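Local coordinates for adenosine monophosphate-protein transferase (PDB 2D16), which is of unknown function but belongs to the adenosine-specific kinase family and may transfer adenosine monophosphate to protein, at residues Q21-S25 with A79-F83; M1-E5 with A121-L125. All coordinates share one frame. Residue numbers count along the deposited sequence, not the author numbering.

Contact 1. Residues Q21-S25 with A79-F83; sequences QGNFS and AGHVF
His81, Gln21 and Phe83 give most of the surface that this contact buries, where strand 16-22 ends beside the start of strand 82-88. The two strands run antiparallel, with Gln21 and Val82 as a non-hydrogen-bonded pair, CA to CA 4.5 Å. Ala79 to Val82 form a type II turn, closed by a weak bond of 3.3 Å from Val82 N to Ala79 O; His81 holds its third position with positive phi (66/9). The turn directs His81 O at Gly22 N, and the resulting hydrogen bond is short, 2.7 Å, and nearly straight. The CA-to-CB bond of His81 points toward 21-25, and chi1 m (-87°) sets the ring beside Asn23. Asn23 CA sits over its ring face in a CH-pi contact, 3.7 Å from the centroid, while Ser25 OG meets the ring edge 3.1 Å from CD2 and bonds to Asn50 O. A water lies 2.8 Å from His81 NE2 and is held weakly by Ser25 N at 3.3 Å. Gln21 (chi1 t, chi2 p) suits the strand end because its amide serves two partners: NE2 donates to Gly80 O at 3.1 Å, and OE1 bonds to the hydroxyl of Tyr109. Phe83 (chi1 p) brings its ring to Gly22, with CD2 3.9 Å from Gly22 N; a CB on Gly22 would stand only 3.5 Å from that carbon. Phe24, with positive phi, is at the N-cap position of helix 25-39. Here a central antiparallel strand pair gives way to a strand-to-helix connection, within the five-stranded sheet of an alpha+beta fold.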
loop_
_atom_site.group_PDB
_atom_site.type_symbol
_atom_site.label_atom_id
_atom_site.label_comp_id
_atom_site.label_asym_id
_atom_site.label_seq_id
_atom_site.Cartn_x
_atom_site.Cartn_y
_atom_site.Cartn_z
ATOM N N GLN A 21 -29.422 -0.693 -43.808
ATOM C CA GLN A 21 -30.554 -1.530 -44.191
ATOM C C GLN A 21 -30.740 -2.550 -43.073
ATOM O O GLN A 21 -29.799 -3.268 -42.708
ATOM C CB GLN A 21 -30.267 -2.241 -45.520
ATOM C CG GLN A 21 -31.438 -3.087 -46.049
ATOM C CD GLN A 21 -32.564 -2.254 -46.661
ATOM O OE1 GLN A 21 -32.319 -1.178 -47.215
ATOM N NE2 GLN A 21 -33.797 -2.735 -46.548
ATOM N N GLY A 22 -31.951 -2.603 -42.520
ATOM C CA GLY A 22 -32.219 -3.525 -41.433
ATOM C C GLY A 22 -33.449 -4.394 -41.612
ATOM O O GLY A 22 -33.854 -4.702 -42.731
ATOM N N ASN A 23 -34.043 -4.779 -40.487
ATOM C CA ASN A 23 -35.223 -5.632 -40.473
ATOM C C ASN A 23 -35.964 -5.453 -39.150
ATOM O O ASN A 23 -35.374 -5.022 -38.158
ATOM C CB ASN A 23 -34.779 -7.092 -40.651
ATOM C CG ASN A 23 -35.882 -8.091 -40.366
ATOM O OD1 ASN A 23 -36.122 -8.457 -39.214
ATOM N ND2 ASN A 23 -36.557 -8.543 -41.415
ATOM N N PHE A 24 -37.259 -5.767 -39.150
ATOM C CA PHE A 24 -38.082 -5.680 -37.942
ATOM C C PHE A 24 -38.064 -4.266 -37.359
ATOM O O PHE A 24 -37.762 -4.063 -36.182
ATOM C CB PHE A 24 -37.558 -6.704 -36.921
ATOM C CG PHE A 24 -38.528 -7.038 -35.815
ATOM C CD1 PHE A 24 -39.868 -6.664 -35.891
ATOM C CD2 PHE A 24 -38.097 -7.758 -34.704
ATOM C CE1 PHE A 24 -40.762 -7.003 -34.872
ATOM C CE2 PHE A 24 -38.985 -8.102 -33.681
ATOM C CZ PHE A 24 -40.321 -7.722 -33.768
ATOM N N SER A 25 -38.420 -3.298 -38.196
ATOM C CA SER A 25 -38.421 -1.888 -37.822
ATOM C C SER A 25 -38.991 -1.497 -36.457
ATOM O O SER A 25 -38.359 -0.736 -35.728
ATOM C CB SER A 25 -39.125 -1.071 -38.907
ATOM O OG SER A 25 -38.460 -1.214 -40.149
ATOM N N ALA A 79 -37.579 4.096 -48.676
ATOM C CA ALA A 79 -37.293 2.668 -48.806
ATOM C C ALA A 79 -37.541 1.859 -47.532
ATOM O O ALA A 79 -37.058 2.207 -46.453
ATOM C CB ALA A 79 -35.856 2.469 -49.277
ATOM N N GLY A 80 -38.287 0.769 -47.673
ATOM C CA GLY A 80 -38.590 -0.076 -46.535
ATOM C C GLY A 80 -37.358 -0.662 -45.865
ATOM O O GLY A 80 -36.392 -1.036 -46.533
ATOM N N HIS A 81 -37.409 -0.733 -44.540
ATOM C CA HIS A 81 -36.356 -1.296 -43.675
ATOM C C HIS A 81 -35.034 -0.489 -43.686
ATOM O O HIS A 81 -34.019 -0.903 -43.142
ATOM C CB HIS A 81 -36.089 -2.732 -44.127
ATOM C CG HIS A 81 -37.037 -3.668 -43.421
ATOM N ND1 HIS A 81 -37.325 -4.915 -43.872
ATOM C CD2 HIS A 81 -37.731 -3.457 -42.225
ATOM C CE1 HIS A 81 -38.169 -5.442 -42.965
ATOM N NE2 HIS A 81 -38.430 -4.592 -41.968
ATOM N N VAL A 82 -35.033 0.693 -44.292
ATOM C CA VAL A 82 -33.843 1.530 -44.275
ATOM C C VAL A 82 -33.872 2.317 -42.969
ATOM O O VAL A 82 -34.941 2.726 -42.507
ATOM C CB VAL A 82 -33.833 2.529 -45.461
ATOM C CG1 VAL A 82 -32.783 3.614 -45.231
ATOM C CG2 VAL A 82 -33.543 1.792 -46.763
ATOM N N PHE A 83 -32.712 2.504 -42.351
ATOM C CA PHE A 83 -32.664 3.284 -41.127
ATOM C C PHE A 83 -31.658 4.411 -41.284
ATOM O O PHE A 83 -30.662 4.285 -42.006
ATOM C CB PHE A 83 -32.350 2.403 -39.898
ATOM C CG PHE A 83 -31.000 1.723 -39.929
ATOM C CD1 PHE A 83 -29.859 2.378 -39.468
ATOM C CD2 PHE A 83 -30.886 0.405 -40.362
ATOM C CE1 PHE A 83 -28.620 1.728 -39.431
ATOM C CE2 PHE A 83 -29.652 -0.256 -40.331
ATOM C CZ PHE A 83 -28.516 0.407 -39.863
HETATM O O HOH W 1 -40.524 -4.869 -40.201
#

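Contact 2. Residues M1-E5 with A121-L125; sequences MVRIE and AETEL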
loop_
_atom_site.group_PDB
_atom_site.type_symbol
_atom_site.label_atom_id
_atom_site.label_comp_id
_atom_site.label_asym_id
_atom_site.label_seq_id
_atom_site.Cartn_x
_atom_site.Cartn_y
_atom_site.Cartn_z
ATOM N N MET A 1 -40.903 -0.398 -64.020
ATOM C CA MET A 1 -40.482 1.021 -63.838
ATOM C C MET A 1 -39.305 1.149 -62.883
ATOM O O MET A 1 -39.239 0.458 -61.867
ATOM C CB MET A 1 -41.644 1.856 -63.292
ATOM C CG MET A 1 -41.253 3.288 -62.934
ATOM S SD MET A 1 -42.517 4.177 -61.993
ATOM C CE MET A 1 -41.852 4.056 -60.332
ATOM N N VAL A 2 -38.379 2.040 -63.219
ATOM C CA VAL A 2 -37.214 2.298 -62.388
ATOM C C VAL A 2 -36.804 3.757 -62.535
ATOM O O VAL A 2 -36.019 4.107 -63.416
ATOM C CB VAL A 2 -36.003 1.418 -62.774
ATOM C CG1 VAL A 2 -34.811 1.772 -61.899
ATOM C CG2 VAL A 2 -36.345 -0.051 -62.608
ATOM N N ARG A 3 -37.356 4.611 -61.682
ATOM C CA ARG A 3 -37.024 6.027 -61.711
ATOM C C ARG A 3 -36.016 6.283 -60.603
ATOM O O ARG A 3 -36.252 5.942 -59.442
ATOM C CB ARG A 3 -38.280 6.883 -61.510
ATOM C CG ARG A 3 -39.175 6.953 -62.746
ATOM C CD ARG A 3 -40.554 7.530 -62.436
ATOM N NE ARG A 3 -40.530 8.949 -62.086
ATOM C CZ ARG A 3 -40.239 9.932 -62.934
ATOM N NH1 ARG A 3 -39.938 9.661 -64.198
ATOM N NH2 ARG A 3 -40.261 11.192 -62.516
ATOM N N ILE A 4 -34.885 6.874 -60.970
ATOM C CA ILE A 4 -33.831 7.155 -60.010
ATOM C C ILE A 4 -33.816 8.623 -59.610
ATOM O O ILE A 4 -33.955 9.505 -60.458
ATOM C CB ILE A 4 -32.452 6.774 -60.594
ATOM C CG1 ILE A 4 -32.423 5.274 -60.900
ATOM C CG2 ILE A 4 -31.346 7.149 -59.617
ATOM C CD1 ILE A 4 -31.141 4.791 -61.564
ATOM N N GLU A 5 -33.667 8.876 -58.312
ATOM C CA GLU A 5 -33.616 10.239 -57.799
ATOM C C GLU A 5 -32.499 10.372 -56.768
ATOM O O GLU A 5 -32.080 9.386 -56.153
ATOM C CB GLU A 5 -34.959 10.638 -57.169
ATOM C CG GLU A 5 -35.267 9.980 -55.837
ATOM C CD GLU A 5 -36.668 10.301 -55.337
ATOM O OE1 GLU A 5 -37.643 9.912 -56.012
ATOM O OE2 GLU A 5 -36.795 10.943 -54.271
ATOM N N ALA A 121 -33.920 4.420 -56.054
ATOM C CA ALA A 121 -34.603 3.961 -57.255
ATOM C C ALA A 121 -36.019 3.586 -56.835
ATOM O O ALA A 121 -36.207 2.958 -55.796
ATOM C CB ALA A 121 -33.895 2.745 -57.835
ATOM N N GLU A 122 -37.015 3.984 -57.618
ATOM C CA GLU A 122 -38.388 3.637 -57.284
ATOM C C GLU A 122 -39.033 2.803 -58.382
ATOM O O GLU A 122 -38.923 3.118 -59.570
ATOM C CB GLU A 122 -39.240 4.890 -57.015
ATOM C CG GLU A 122 -40.699 4.549 -56.698
ATOM C CD GLU A 122 -41.453 5.648 -55.961
ATOM O OE1 GLU A 122 -40.893 6.746 -55.755
ATOM O OE2 GLU A 122 -42.621 5.402 -55.586
ATOM N N THR A 123 -39.683 1.720 -57.968
ATOM C CA THR A 123 -40.371 0.826 -58.888
ATOM C C THR A 123 -41.857 0.938 -58.578
ATOM O O THR A 123 -42.260 1.757 -57.751
ATOM C CB THR A 123 -39.950 -0.638 -58.678
ATOM O OG1 THR A 123 -40.465 -1.107 -57.426
ATOM C CG2 THR A 123 -38.423 -0.758 -58.669
ATOM N N GLU A 124 -42.666 0.107 -59.227
ATOM C CA GLU A 124 -44.106 0.136 -58.992
ATOM C C GLU A 124 -44.450 -0.363 -57.590
ATOM O O GLU A 124 -45.540 -0.099 -57.080
ATOM C CB GLU A 124 -44.839 -0.710 -60.039
ATOM C CG GLU A 124 -44.681 -0.198 -61.463
ATOM C CD GLU A 124 -43.538 -0.862 -62.212
ATOM O OE1 GLU A 124 -42.493 -1.147 -61.587
ATOM O OE2 GLU A 124 -43.684 -1.084 -63.433
ATOM N N LEU A 125 -43.519 -1.081 -56.966
ATOM C CA LEU A 125 -43.738 -1.607 -55.622
ATOM C C LEU A 125 -43.302 -0.631 -54.541
ATOM O O LEU A 125 -44.083 -0.278 -53.659
ATOM C CB LEU A 125 -42.986 -2.929 -55.422
ATOM C CG LEU A 125 -42.923 -3.430 -53.970
ATOM C CD1 LEU A 125 -44.330 -3.741 -53.462
ATOM C CD2 LEU A 125 -42.041 -4.667 -53.884
#
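Backbone hydrogen bonds join the two strands: Arg3 N donates to Glu122 O at 3.0 Å, and Glu122 N returns the bond to Arg3 O at 2.8 Å. Arg3 and Glu122 are thus a hydrogen-bonded antiparallel pair. CA-H...O contacts supplement it, from Val2 CA to Glu122 O and from Ala121 CA to Arg3 O, both 3.4 Å, and from Thr123 CA to Met1 O at 3.2 Å. The ladder belongs to a three-stranded antiparallel sheet in which strand 116-122 is central, flanked by 3-8 and 127-134. Apolar contact is modest: Ala121 CB lies 4.2 Å from Ile4 CG1 and 4.3 Å from Val2 CG1. The small alanine suits this buried spot, since Ile130 also packs on it. Flexible Met1 covers Glu122, with CE 3.2 Å from Glu122 O and 3.8 Å from Glu122 CG. Charges meet at two places. The chain's amino terminus, Met1 N, makes a salt bridge with Glu124 OE2 at 2.9 Å, with weak hydrogen bonds. Glu5 OE1 and Glu122 OE1 approach to 4.5 Å, a like-charge pair tolerable because Arg127 forms salt bridges with both. Thr123 OG1 accepts from Leu125 N at 3.1 Å, an ST turn on the way to strand 127-134.

Overall arrangement
Both contacts pair antiparallel strands at their ends, but in different sheets: contact 1 joins two inner strands of the five-stranded sheet, contact 2 an outermost strand and the central strand of the three-stranded one. Both segments of contact 1 lie between those of contact 2 in sequence, so contact 1 is nested in the loop that contact 2 closes; their centres are 18 Å apart and their nearest atoms about 7 Å, without touching. Contact 1 is partly buried, and ring packing and a side-chain amide supplement its backbone bond. Contact 2 lies at the surface, farther from the chain's centre, where exposed charged groups, including the chain terminus, supplement the ladder.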